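Local coordinates for protein beta-methylmalyl-CoA dehydratase (Chloroflexus aurantiacus, PDB 4E3E) that catalyses the reversible dehydration of beta-methylmalyl-CoA to mesaconyl-CoA in the glyoxylate assimilation cycle of a carbon-fixing bacterium, at residues E12-G17 with V146-R151; I112-N117 with P156-V161; V169-L174 with A300-T305; V176-S181 with T345-R350; V315-R320 with P336-D341. All blocks are in the same frame, centred on the assembly; numbering follows the deposited sequence. Where two conformers were deposited one is given.

The five contacts fall into three groups around one long antiparallel sheet of a HotDog-clan enzyme. Contacts 1 and 2, with centres about 8 Å apart, interlock along the chain near strands 104-116 and 138-149 and meet through Lys150 and Gln116. Contacts 3 and 4, centres about 10 Å apart, also alternate in sequence; Arg304 of contact 3 reaches the backbone of 176-181. Contact 5 pairs strands 307-318 and 338-349, the latter also carrying contact 4, with centres about 29 Å apart. Contacts 1 and 4 lie about 40 Å apart between centres. The connection after strand 138-149 packs first on strand 104-116 in one half of the sheet (contact 2), then reaches the 300-305 turn and strand 338-349 in the other (contacts 3 and 4).

Contact 1: E12-G17 with V146-R151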
# COMPACT_ATOMS: atom_id res chain seq x y z
N GLU A 12 18.42 -24.44 -21.93
CA GLU A 12 18.27 -25.58 -22.84
C GLU A 12 16.81 -26.01 -23.01
O GLU A 12 16.48 -26.78 -23.92
CB GLU A 12 19.15 -26.77 -22.40
CG GLU A 12 18.80 -27.39 -21.05
CD GLU A 12 19.61 -26.81 -19.89
OE1 GLU A 12 19.59 -25.57 -19.69
OE2 GLU A 12 20.24 -27.61 -19.16
N ASP A 13 15.94 -25.50 -22.14
CA ASP A 13 14.52 -25.83 -22.18
C ASP A 13 13.76 -25.08 -23.26
O ASP A 13 12.67 -25.49 -23.65
CB ASP A 13 13.87 -25.60 -20.82
CG ASP A 13 14.48 -26.46 -19.73
OD1 ASP A 13 14.91 -27.60 -20.02
OD2 ASP A 13 14.54 -25.99 -18.57
N PHE A 14 14.33 -23.97 -23.74
CA PHE A 14 13.65 -23.13 -24.72
C PHE A 14 13.75 -23.67 -26.14
O PHE A 14 14.77 -24.24 -26.53
CB PHE A 14 14.19 -21.69 -24.67
CG PHE A 14 13.82 -20.95 -23.41
CD1 PHE A 14 12.50 -20.53 -23.20
CD2 PHE A 14 14.78 -20.65 -22.45
CE1 PHE A 14 12.15 -19.84 -22.04
CE2 PHE A 14 14.45 -19.96 -21.29
CZ PHE A 14 13.13 -19.55 -21.08
N ARG A 15 12.68 -23.51 -26.90
CA ARG A 15 12.66 -23.90 -28.30
C ARG A 15 12.30 -22.71 -29.18
O ARG A 15 11.30 -22.02 -28.92
CB ARG A 15 11.68 -25.04 -28.55
CG ARG A 15 12.09 -26.37 -27.94
CD ARG A 15 13.41 -26.88 -28.52
NE ARG A 15 13.83 -28.13 -27.91
CZ ARG A 15 14.50 -28.22 -26.76
NH1 ARG A 15 14.83 -27.14 -26.07
NH2 ARG A 15 14.84 -29.42 -26.29
N LEU A 16 13.11 -22.46 -30.21
CA LEU A 16 12.83 -21.40 -31.17
C LEU A 16 11.40 -21.54 -31.70
O LEU A 16 11.00 -22.61 -32.14
CB LEU A 16 13.82 -21.43 -32.34
CG LEU A 16 13.61 -20.30 -33.35
CD1 LEU A 16 13.91 -18.95 -32.71
CD2 LEU A 16 14.44 -20.50 -34.61
N GLY A 17 10.65 -20.45 -31.65
CA GLY A 17 9.29 -20.45 -32.15
C GLY A 17 8.22 -20.91 -31.16
O GLY A 17 7.03 -20.86 -31.48
N VAL A 146 17.22 -12.00 -22.33
CA VAL A 146 17.68 -12.31 -20.98
C VAL A 146 18.79 -13.35 -21.03
O VAL A 146 18.79 -14.23 -21.90
CB VAL A 146 16.54 -12.86 -20.07
CG1 VAL A 146 15.57 -11.75 -19.70
CG2 VAL A 146 15.75 -13.95 -20.77
N MSE A 147 19.73 -13.25 -20.11
CA MSE A 147 20.78 -14.25 -19.98
C MSE A 147 20.27 -15.25 -18.98
O MSE A 147 20.02 -14.89 -17.83
CB MSE A 147 22.03 -13.58 -19.47
CG MSE A 147 23.12 -14.65 -19.46
SE MSE A 147 24.76 -13.77 -18.88
CE MSE A 147 25.35 -13.05 -20.62
N VAL A 148 20.09 -16.49 -19.42
CA VAL A 148 19.51 -17.54 -18.58
C VAL A 148 20.50 -18.66 -18.29
O VAL A 148 21.25 -19.09 -19.18
CB VAL A 148 18.23 -18.13 -19.21
CG1 VAL A 148 17.54 -19.12 -18.27
CG2 VAL A 148 17.27 -17.02 -19.60
N ARG A 149 20.49 -19.14 -17.05
CA ARG A 149 21.29 -20.29 -16.65
C ARG A 149 20.92 -21.54 -17.42
O ARG A 149 19.75 -21.80 -17.71
CB ARG A 149 21.09 -20.59 -15.17
CG ARG A 149 21.67 -19.58 -14.20
CD ARG A 149 21.47 -20.07 -12.78
NE ARG A 149 21.76 -19.01 -11.82
CZ ARG A 149 20.86 -18.18 -11.31
NH1 ARG A 149 19.57 -18.27 -11.65
NH2 ARG A 149 21.24 -17.25 -10.46
N LYS A 150 21.94 -22.33 -17.74
CA LYS A 150 21.73 -23.69 -18.16
C LYS A 150 21.66 -24.53 -16.90
O LYS A 150 22.44 -24.31 -15.96
CB LYS A 150 22.88 -24.17 -19.05
CG LYS A 150 22.80 -23.68 -20.48
CD LYS A 150 23.98 -24.15 -21.32
CE LYS A 150 23.90 -25.64 -21.65
NZ LYS A 150 24.99 -26.06 -22.57
N ARG A 151 20.72 -25.47 -16.85
CA ARG A 151 20.66 -26.41 -15.74
C ARG A 151 21.84 -27.38 -15.85
O ARG A 151 22.56 -27.61 -14.88
CB ARG A 151 19.33 -27.15 -15.74
CG ARG A 151 19.17 -28.19 -14.64
CD ARG A 151 17.87 -28.96 -14.81
NE ARG A 151 17.70 -29.37 -16.21
CZ ARG A 151 16.89 -28.77 -17.08
NH1 ARG A 151 16.13 -27.75 -16.71
NH2 ARG A 151 16.84 -29.21 -18.33
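The backbone of the short 3-10 segment at Glu12 passes Lys150, just beyond the end of strand 138-149, with CA atoms 6.1 Å apart, and a salt-bridge network of Glu12, Asp13 and Arg151 joins the loop before strand 19-27 to the end of strand 138-149 in this HotDog-clan fold. Arg151 grips Asp13 end-on. Its NH1 donates to OD2 of Asp13 at 3.0 Å and its NH2 to OD1 of Asp13, also at 3.0 Å; both oxygens use their syn lone pairs. Carboxylate and guanidinium are nearly coplanar, 17° apart, so the paired bonds fix the rotation of both groups. Phe10 N supplies a further hydrogen bond to Asp13 OD2. Glu12 comes from another direction: its OE2 lies over one face of the guanidinium, a long salt bridge of 3.8 Å to Arg151 NH2 that rests on charge alone. That oxygen takes its hydrogen bond from Asp152 N. Deeper in, Phe14 CE2 meets Val148 CG1 at the ring edge, 4.4 Å away. Back at the surface, Glu12 OE1 accepts a hydrogen bond from the backbone N of Arg151 at 3.1 Å through its syn lone pair.

Contact 2: I112-N117 with P156-V161; sequences IGLRQN and PAPETV. With SO4 (sulfate ion), chain C.
Leu114 and Val161 form a single antiparallel bridge, a hydrogen-bonded pair in which Leu114 N donates to Val161 O at 2.8 Å and Val161 N returns a bond to Leu114 O at 2.9 Å. Packing is close here: the CA of Thr160 also approaches Leu114 O, at 3.3 Å, and Leu114 crosses Pro158 at about a right angle, its CD1 3.8 Å from Pro158 CB. Beside them the amide of Gln116 lies against Ala157, OE1 3.5 Å from Ala157 CB, while the same OE1 accepts a hydrogen bond from Lys150 NZ. The outer side is looser. Arg115, its CG anti to the backbone N (chi1 -176°), runs alongside Thr160 with CG 3.8 Å from Thr160 CG2, then leads away to a sulfate ion, probably from the crystallisation liquor. NH1 of Arg115 gives sulfate O3 a 2.8 Å bond, and NH2 adds weak ones to O3 and O4; Lys118 also holds the ion. An alanine at Arg115 would probably leave the Thr160 methyl with only CB beside it and the sulfate without its guanidinium bonds. Next to the bridge, Ile112 and Gly113 both face Tyr126 on strand 122-132, the signature of a classic beta bulge.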
# COMPACT_ATOMS: atom_id res chain seq x y z
N ILE A 112 11.90 -15.98 -30.04
CA ILE A 112 12.28 -15.53 -31.38
C ILE A 112 13.79 -15.53 -31.56
O ILE A 112 14.29 -15.14 -32.62
CB ILE A 112 11.72 -14.11 -31.69
CG1 ILE A 112 12.30 -13.06 -30.72
CG2 ILE A 112 10.20 -14.13 -31.71
CD1 ILE A 112 12.08 -11.62 -31.16
N GLY A 113 14.52 -15.95 -30.53
CA GLY A 113 15.97 -16.00 -30.62
C GLY A 113 16.61 -16.80 -29.50
O GLY A 113 16.11 -16.80 -28.37
N LEU A 114 17.70 -17.48 -29.84
CA LEU A 114 18.52 -18.22 -28.88
C LEU A 114 19.99 -18.12 -29.25
O LEU A 114 20.34 -18.22 -30.43
CB LEU A 114 18.12 -19.71 -28.85
CG LEU A 114 16.76 -20.15 -28.31
CD1 LEU A 114 16.53 -21.64 -28.55
CD2 LEU A 114 16.63 -19.80 -26.83
N ARG A 115 20.84 -17.91 -28.25
CA ARG A 115 22.29 -17.99 -28.45
C ARG A 115 23.00 -18.41 -27.16
O ARG A 115 23.07 -17.63 -26.20
CB ARG A 115 22.89 -16.67 -28.97
CG ARG A 115 24.39 -16.78 -29.26
CD ARG A 115 25.06 -15.46 -29.62
NE ARG A 115 25.14 -14.53 -28.49
CZ ARG A 115 26.19 -14.40 -27.67
NH1 ARG A 115 27.28 -15.15 -27.84
NH2 ARG A 115 26.15 -13.51 -26.68
N GLN A 116 23.53 -19.63 -27.16
CA GLN A 116 24.31 -20.11 -26.03
C GLN A 116 25.54 -19.24 -25.90
O GLN A 116 26.17 -18.91 -26.90
CB GLN A 116 24.70 -21.58 -26.22
CG GLN A 116 25.60 -22.09 -25.10
CD GLN A 116 25.71 -23.60 -25.08
OE1 GLN A 116 24.73 -24.30 -24.81
NE2 GLN A 116 26.90 -24.11 -25.37
N ASN A 117 25.88 -18.86 -24.67
CA ASN A 117 27.08 -18.08 -24.43
C ASN A 117 28.36 -18.89 -24.64
O ASN A 117 28.34 -20.13 -24.59
CB ASN A 117 27.04 -17.40 -23.05
CG ASN A 117 26.17 -16.18 -23.04
OD1 ASN A 117 26.37 -15.25 -23.83
ND2 ASN A 117 25.16 -16.16 -22.15
N PRO A 156 23.40 -29.98 -25.15
CA PRO A 156 23.78 -29.42 -26.46
C PRO A 156 23.25 -27.99 -26.67
O PRO A 156 22.16 -27.65 -26.21
CB PRO A 156 23.13 -30.39 -27.46
CG PRO A 156 22.07 -31.11 -26.68
CD PRO A 156 22.61 -31.21 -25.29
N ALA A 157 24.05 -27.17 -27.34
CA ALA A 157 23.66 -25.81 -27.69
C ALA A 157 22.57 -25.85 -28.76
O ALA A 157 22.60 -26.72 -29.64
CB ALA A 157 24.87 -25.04 -28.20
N PRO A 158 21.59 -24.93 -28.69
CA PRO A 158 20.67 -24.80 -29.81
C PRO A 158 21.38 -24.10 -30.96
O PRO A 158 22.44 -23.49 -30.75
CB PRO A 158 19.56 -23.89 -29.26
CG PRO A 158 20.26 -23.05 -28.24
CD PRO A 158 21.32 -23.94 -27.63
N GLU A 159 20.83 -24.20 -32.17
CA GLU A 159 21.34 -23.41 -33.27
C GLU A 159 21.14 -21.94 -32.92
O GLU A 159 20.08 -21.56 -32.44
CB GLU A 159 20.61 -23.75 -34.56
CG GLU A 159 21.28 -23.17 -35.79
CD GLU A 159 20.44 -23.33 -37.04
OE1 GLU A 159 19.83 -24.41 -37.22
OE2 GLU A 159 20.39 -22.37 -37.84
N THR A 160 22.17 -21.12 -33.15
CA THR A 160 22.07 -19.69 -32.88
C THR A 160 21.11 -19.02 -33.85
O THR A 160 21.29 -19.10 -35.06
CB THR A 160 23.45 -19.02 -32.96
OG1 THR A 160 24.28 -19.53 -31.91
CG2 THR A 160 23.32 -17.50 -32.81
N VAL A 161 20.07 -18.38 -33.31
CA VAL A 161 19.19 -17.51 -34.10
C VAL A 161 19.00 -16.22 -33.32
O VAL A 161 18.47 -16.22 -32.21
CB VAL A 161 17.82 -18.15 -34.38
CG1 VAL A 161 16.89 -17.16 -35.07
CG2 VAL A 161 17.97 -19.41 -35.22
S SO4 C . 29.71 -13.72 -25.27
O1 SO4 C . 30.68 -14.08 -24.21
O2 SO4 C . 30.42 -13.24 -26.47
O3 SO4 C . 28.93 -14.93 -25.62
O4 SO4 C . 28.82 -12.64 -24.79

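Contact 3: V169-L174 with A300-T305; sequences VPVTDL and AIPGRT
Val171 and Ile301 meet through methyl groups, and no hydrogen bond crosses between 169-174 and 300-305. Val171 carries much of the packing. Its CB points toward the facing loop and splits into two branches that share the carbonyl oxygen of Ala300 but otherwise part. CG2, anti to the backbone N, reaches farther into the contact: it lies 3.5 Å from Ala300 O and 3.7 Å from CD1 of Ile301. CG1, placed between the backbone N and the carbonyl carbon (chi1 75°), is 4.1 Å from Ala300 O and turns to the proline beyond, coming 4.2 Å from Pro302 CD. One valine therefore spans three consecutive residues of the other loop. The tip of Ile301 is in turn shared, because its CD1 also meets Leu174 CD1 at 4.0 Å, and those two side chains cross at about a right angle. Toward solvent Thr172 sets its CG2 3.8 Å from Pro302 CG, again crosswise, a lighter touch than that around Ile301.

Residues 171-173 take helical angles, and Asp173 N bonds to Pro170 O at 2.7 Å. Across from them Ile301 to Arg304 make a type II beta turn, closed by Arg304 N to Ile301 O at 3.1 Å, with Gly303 at positive phi. This turn lies in the connection between strands 288-300 and 307-318. Leu174 also packs on Ala272 and Ala273 of strand 270-278, Ile301 touches Val176, and Arg304 NH2 hydrogen-bonds to Tyr178 O, so the turn is joined to the long loop preceding helix 187-190.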
# COMPACT_ATOMS: atom_id res chain seq x y z
N VAL A 169 10.51 2.21 -31.82
CA VAL A 169 9.17 2.06 -32.38
C VAL A 169 8.94 3.24 -33.33
O VAL A 169 9.05 4.39 -32.90
CB VAL A 169 8.09 2.06 -31.27
CG1 VAL A 169 6.68 2.03 -31.88
CG2 VAL A 169 8.30 0.89 -30.31
N PRO A 170 8.64 2.97 -34.62
CA PRO A 170 8.43 4.08 -35.57
C PRO A 170 7.26 4.99 -35.16
O PRO A 170 6.25 4.50 -34.65
CB PRO A 170 8.09 3.38 -36.89
CG PRO A 170 8.64 2.00 -36.74
CD PRO A 170 8.56 1.66 -35.28
N VAL A 171 7.42 6.28 -35.40
CA VAL A 171 6.40 7.27 -35.05
C VAL A 171 5.05 6.93 -35.71
O VAL A 171 3.99 7.22 -35.17
CB VAL A 171 6.89 8.71 -35.36
CG1 VAL A 171 6.86 9.01 -36.86
CG2 VAL A 171 6.08 9.74 -34.60
N THR A 172 5.11 6.26 -36.87
CA THR A 172 3.90 5.84 -37.58
C THR A 172 3.20 4.67 -36.88
O THR A 172 2.06 4.37 -37.20
CB THR A 172 4.21 5.47 -39.04
OG1 THR A 172 5.33 4.58 -39.06
CG2 THR A 172 4.54 6.72 -39.85
N ASP A 173 3.88 4.02 -35.93
CA ASP A 173 3.28 2.91 -35.15
C ASP A 173 2.70 3.35 -33.79
O ASP A 173 2.09 2.53 -33.09
CB ASP A 173 4.31 1.79 -34.90
CG ASP A 173 4.63 0.99 -36.15
OD1 ASP A 173 3.93 1.12 -37.17
OD2 ASP A 173 5.58 0.20 -36.11
N LEU A 174 2.91 4.60 -33.40
CA LEU A 174 2.48 5.06 -32.08
C LEU A 174 0.98 5.24 -32.00
O LEU A 174 0.38 5.81 -32.90
CB LEU A 174 3.15 6.39 -31.72
CG LEU A 174 4.68 6.43 -31.69
CD1 LEU A 174 5.16 7.82 -31.27
CD2 LEU A 174 5.24 5.40 -30.73
N ALA A 300 7.19 14.90 -35.49
CA ALA A 300 5.77 15.16 -35.72
C ALA A 300 5.01 13.83 -35.75
O ALA A 300 5.56 12.80 -36.14
CB ALA A 300 5.56 15.89 -37.05
N ILE A 301 3.74 13.87 -35.34
CA ILE A 301 2.89 12.71 -35.42
C ILE A 301 2.11 12.86 -36.71
O ILE A 301 1.44 13.89 -36.90
CB ILE A 301 1.92 12.60 -34.21
CG1 ILE A 301 2.69 12.47 -32.87
CG2 ILE A 301 0.96 11.42 -34.39
CD1 ILE A 301 3.25 11.09 -32.62
N PRO A 302 2.20 11.85 -37.60
CA PRO A 302 1.48 11.89 -38.87
C PRO A 302 -0.00 12.14 -38.65
O PRO A 302 -0.62 11.46 -37.83
CB PRO A 302 1.70 10.48 -39.45
CG PRO A 302 2.96 10.00 -38.81
CD PRO A 302 3.01 10.63 -37.45
N GLY A 303 -0.54 13.12 -39.36
CA GLY A 303 -1.97 13.42 -39.33
C GLY A 303 -2.44 14.27 -38.16
O GLY A 303 -3.63 14.59 -38.06
N ARG A 304 -1.51 14.66 -37.27
CA ARG A 304 -1.85 15.38 -36.02
C ARG A 304 -0.98 16.62 -35.82
O ARG A 304 0.23 16.57 -36.05
CB ARG A 304 -1.66 14.49 -34.78
CG ARG A 304 -2.32 13.12 -34.83
CD ARG A 304 -3.81 13.22 -34.61
NE ARG A 304 -4.13 13.75 -33.28
CZ ARG A 304 -4.43 13.00 -32.23
NH1 ARG A 304 -4.48 11.67 -32.34
NH2 ARG A 304 -4.72 13.58 -31.07
N THR A 305 -1.58 17.71 -35.36
CA THR A 305 -0.81 18.90 -34.98
C THR A 305 -1.03 19.32 -33.52
O THR A 305 -0.39 20.27 -33.06
CB THR A 305 -1.10 20.09 -35.90
OG1 THR A 305 -2.50 20.36 -35.90
CG2 THR A 305 -0.62 19.81 -37.35

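Contact 4: V176-S181 with T345-R350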
# COMPACT_ATOMS: atom_id res chain seq x y z
N VAL A 176 -2.02 7.26 -30.39
CA VAL A 176 -2.23 8.60 -29.81
C VAL A 176 -3.71 8.67 -29.41
O VAL A 176 -4.54 9.18 -30.17
CB VAL A 176 -1.87 9.73 -30.81
CG1 VAL A 176 -2.01 11.10 -30.16
CG2 VAL A 176 -0.46 9.55 -31.35
N PRO A 177 -4.03 8.14 -28.22
CA PRO A 177 -5.41 7.80 -27.84
C PRO A 177 -6.23 8.94 -27.29
O PRO A 177 -7.40 8.75 -26.96
CB PRO A 177 -5.21 6.77 -26.73
CG PRO A 177 -3.89 7.14 -26.10
CD PRO A 177 -3.07 7.84 -27.14
N TYR A 178 -5.63 10.11 -27.15
CA TYR A 178 -6.36 11.28 -26.67
C TYR A 178 -6.10 12.48 -27.56
O TYR A 178 -5.27 12.42 -28.47
CB TYR A 178 -6.01 11.56 -25.20
CG TYR A 178 -4.54 11.54 -24.89
CD1 TYR A 178 -3.75 12.66 -25.11
CD2 TYR A 178 -3.93 10.40 -24.35
CE1 TYR A 178 -2.39 12.65 -24.82
CE2 TYR A 178 -2.58 10.38 -24.05
CZ TYR A 178 -1.81 11.51 -24.28
OH TYR A 178 -0.46 11.51 -23.98
N THR A 179 -6.84 13.56 -27.31
CA THR A 179 -6.78 14.75 -28.15
C THR A 179 -6.66 15.97 -27.27
O THR A 179 -7.31 16.06 -26.23
CB THR A 179 -8.06 14.89 -28.98
OG1 THR A 179 -8.27 13.69 -29.73
CG2 THR A 179 -7.94 16.06 -29.95
N VAL A 180 -5.86 16.94 -27.71
CA VAL A 180 -5.63 18.15 -26.95
C VAL A 180 -6.13 19.36 -27.73
O VAL A 180 -5.88 19.46 -28.93
CB VAL A 180 -4.13 18.35 -26.67
CG1 VAL A 180 -3.89 19.65 -25.90
CG2 VAL A 180 -3.58 17.19 -25.88
N SER A 181 -6.83 20.27 -27.07
CA SER A 181 -6.99 21.61 -27.64
C SER A 181 -6.58 22.63 -26.60
O SER A 181 -6.81 22.44 -25.41
CB SER A 181 -8.41 21.86 -28.15
OG SER A 181 -9.36 21.75 -27.11
N THR A 345 9.74 7.01 -25.89
CA THR A 345 9.07 8.05 -26.63
C THR A 345 7.81 8.49 -25.88
O THR A 345 6.94 7.66 -25.52
CB THR A 345 8.70 7.57 -28.03
OG1 THR A 345 9.90 7.22 -28.73
CG2 THR A 345 7.97 8.66 -28.82
N VAL A 346 7.72 9.80 -25.64
CA VAL A 346 6.59 10.38 -24.94
C VAL A 346 5.73 11.16 -25.92
O VAL A 346 6.19 11.57 -26.99
CB VAL A 346 7.04 11.31 -23.79
CG1 VAL A 346 7.82 10.52 -22.74
CG2 VAL A 346 7.89 12.46 -24.34
N LEU A 347 4.46 11.34 -25.57
CA LEU A 347 3.59 12.24 -26.30
C LEU A 347 3.48 13.52 -25.48
O LEU A 347 3.40 13.47 -24.25
CB LEU A 347 2.20 11.61 -26.49
CG LEU A 347 2.11 10.23 -27.15
CD1 LEU A 347 0.67 9.73 -27.15
CD2 LEU A 347 2.67 10.25 -28.57
N MSE A 348 3.48 14.67 -26.16
CA MSE A 348 3.34 15.98 -25.49
C MSE A 348 2.45 16.90 -26.31
O MSE A 348 2.60 16.97 -27.53
CB MSE A 348 4.74 16.59 -25.33
CG MSE A 348 4.67 17.97 -24.67
SE MSE A 348 6.47 18.64 -24.20
CE MSE A 348 7.18 17.36 -22.85
N PRO A 349 1.54 17.64 -25.65
CA PRO A 349 0.72 18.60 -26.38
C PRO A 349 1.57 19.63 -27.11
O PRO A 349 2.66 20.01 -26.63
CB PRO A 349 -0.08 19.29 -25.28
CG PRO A 349 -0.09 18.33 -24.15
CD PRO A 349 1.23 17.64 -24.20
N ARG A 350 1.09 20.06 -28.26
CA ARG A 350 1.73 21.12 -29.05
C ARG A 350 1.02 22.47 -28.88
O ARG A 350 -0.16 22.52 -28.54
CB ARG A 350 1.73 20.75 -30.52
CG ARG A 350 2.62 19.56 -30.85
CD ARG A 350 2.58 19.22 -32.33
NE ARG A 350 2.83 20.38 -33.20
CZ ARG A 350 3.07 20.30 -34.50
NH1 ARG A 350 3.12 19.13 -35.12
NH2 ARG A 350 3.29 21.41 -35.20
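Tyr178 has CG between the backbone N and the carbonyl carbon (chi1 47°), while Leu347 has CG anti to its own carbonyl carbon (chi1 -55°); these choices bring the phenol end and the leucine branch together. The two side chains approach at a slant. Tyr178 OH lies 3.7 Å from Leu347 CB, and the ring carbon CZ of Tyr178 is 4.2 Å from Leu347 CD1. The hydroxyl is buried in this apolar setting but hydrogen-bonds to Ser270 OG. Leu347 serves two more neighbours: its CD1 is 4.2 Å from Pro177 CD, and its CD2 is at the same 4.2 Å from Val176 CG2. One leucine thus fills the inside of the bend formed by three successive residues. Farther along, Val180 spreads both methyls over Pro349, with CG1 3.9 Å from Pro349 CB and CG2 4.1 Å from Pro349 CG. No hydrogen bond links the two segments; apart from the phenol oxygen, carbon meets carbon. Ile307 of strand 307-318 touches Val176, Tyr178 and Val180, and Pro177 rests on Val98, a substrate-binding residue by similarity. This is a loop packed on the C-terminal end of strand 338-349 of the antiparallel HotDog-clan sheet, probably close to the CoA-substrate pocket.

Contact 5: V315-R320 with P336-D341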
# COMPACT_ATOMS: atom_id res chain seq x y z
N VAL A 315 18.41 8.87 -17.79
CA VAL A 315 19.48 8.12 -17.15
C VAL A 315 19.29 8.24 -15.64
O VAL A 315 19.19 9.36 -15.12
CB VAL A 315 20.85 8.72 -17.54
CG1 VAL A 315 21.98 7.99 -16.81
CG2 VAL A 315 21.05 8.63 -19.05
N ALA A 316 19.22 7.11 -14.94
CA ALA A 316 19.13 7.13 -13.47
C ALA A 316 20.50 6.83 -12.87
O ALA A 316 21.24 5.96 -13.37
CB ALA A 316 18.07 6.16 -12.94
N THR A 317 20.81 7.51 -11.80
CA THR A 317 22.06 7.31 -11.11
C THR A 317 21.80 7.11 -9.65
O THR A 317 20.77 7.47 -9.16
CB THR A 317 23.01 8.50 -11.27
OG1 THR A 317 22.39 9.68 -10.81
CG2 THR A 317 23.34 8.70 -12.68
N LYS A 318 22.75 6.53 -8.95
CA LYS A 318 22.63 6.42 -7.53
C LYS A 318 23.58 7.34 -6.84
O LYS A 318 24.71 7.44 -7.21
CB LYS A 318 22.80 4.99 -7.03
CG LYS A 318 24.09 4.32 -7.41
CD LYS A 318 24.39 3.17 -6.48
CE LYS A 318 24.03 1.87 -7.14
NZ LYS A 318 24.11 0.70 -6.26
N ASP A 319 23.07 8.04 -5.85
CA ASP A 319 23.88 8.86 -5.00
C ASP A 319 24.69 9.83 -5.82
O ASP A 319 25.87 9.96 -5.61
CB ASP A 319 24.78 7.98 -4.15
CG ASP A 319 24.01 7.02 -3.29
OD1 ASP A 319 22.82 7.19 -3.07
OD2 ASP A 319 24.60 6.07 -2.81
N ARG A 320 24.04 10.49 -6.76
CA ARG A 320 24.65 11.33 -7.81
C ARG A 320 26.08 11.81 -7.54
O ARG A 320 26.33 12.50 -6.54
CB ARG A 320 23.73 12.51 -8.16
CG ARG A 320 23.92 13.77 -7.32
CD ARG A 320 23.43 14.98 -8.09
NE ARG A 320 23.56 14.75 -9.53
CZ ARG A 320 23.16 15.62 -10.46
NH1 ARG A 320 22.61 16.77 -10.10
NH2 ARG A 320 23.31 15.33 -11.75
N PRO A 336 30.22 4.11 -13.05
CA PRO A 336 29.77 3.17 -12.01
C PRO A 336 28.48 3.61 -11.31
O PRO A 336 27.76 2.78 -10.77
CB PRO A 336 30.94 3.13 -11.01
CG PRO A 336 31.93 4.16 -11.45
CD PRO A 336 31.64 4.48 -12.89
N ALA A 337 28.19 4.92 -11.35
CA ALA A 337 27.02 5.48 -10.68
C ALA A 337 25.71 5.29 -11.46
O ALA A 337 24.62 5.42 -10.88
CB ALA A 337 27.24 6.95 -10.35
N VAL A 338 25.82 4.99 -12.75
CA VAL A 338 24.63 4.87 -13.62
C VAL A 338 23.97 3.49 -13.49
O VAL A 338 24.64 2.45 -13.66
CB VAL A 338 24.97 5.16 -15.10
CG1 VAL A 338 23.75 4.91 -15.99
CG2 VAL A 338 25.46 6.59 -15.27
N VAL A 339 22.66 3.48 -13.21
CA VAL A 339 21.93 2.23 -12.97
C VAL A 339 20.90 1.94 -14.06
O VAL A 339 20.46 0.79 -14.22
CB VAL A 339 21.26 2.17 -11.57
CG1 VAL A 339 22.33 2.15 -10.46
CG2 VAL A 339 20.23 3.29 -11.39
N LEU A 340 20.54 2.98 -14.81
CA LEU A 340 19.50 2.85 -15.84
C LEU A 340 19.83 3.76 -17.01
O LEU A 340 20.14 4.93 -16.82
CB LEU A 340 18.15 3.26 -15.28
CG LEU A 340 17.00 3.14 -16.29
CD1 LEU A 340 16.75 1.67 -16.60
CD2 LEU A 340 15.74 3.85 -15.80
N ASP A 341 19.76 3.20 -18.22
CA ASP A 341 19.80 3.99 -19.45
C ASP A 341 18.53 3.64 -20.21
O ASP A 341 18.45 2.56 -20.81
CB ASP A 341 21.06 3.64 -20.26
CG ASP A 341 21.17 4.44 -21.55
OD1 ASP A 341 20.25 5.23 -21.87
OD2 ASP A 341 22.18 4.25 -22.26
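The carbonyl oxygen of Ala316 is gripped by two successive amides: Val339 N donates at 2.9 Å in a nearly straight bond (171°), and Leu340 N adds a weak one at 3.4 Å. Two residues facing one make this a classic beta bulge, and the register slips by one between Ala316 and Thr317. Two further backbone bonds flank it, Ala316 N to Leu340 O at 3.0 Å and Lys318 N to Ala337 O at 2.9 Å.

One face carries Val315, Thr317, Val338 and Asp341. There Val338 puts CG1, anti to its backbone N (chi1 175°), 3.6 Å from Val315 CG1, and turns CG2 to Thr317 CG2 at 4.0 Å. An alanine in place of Val338 would probably open a gap beside Val315 CG1 and Thr317 CG2, leaving each methyl without its partner across the strands. On the other face Ala316 CB sits 3.7 Å from Leu340 CB and also touches Val339 CG2. Beyond the bulge Lys318 crosses Val339 at about a right angle, its CE 3.7 Å from Val339 CG1, before NZ reaches a salt bridge with Asp287. Ile253 of helix 250-265 packs on Ala316, Val339 and Leu340, whereas Val315 and Thr317 meet Trp292 and Tyr290 of strand 288-300, next in the sheet beside strand 307-318.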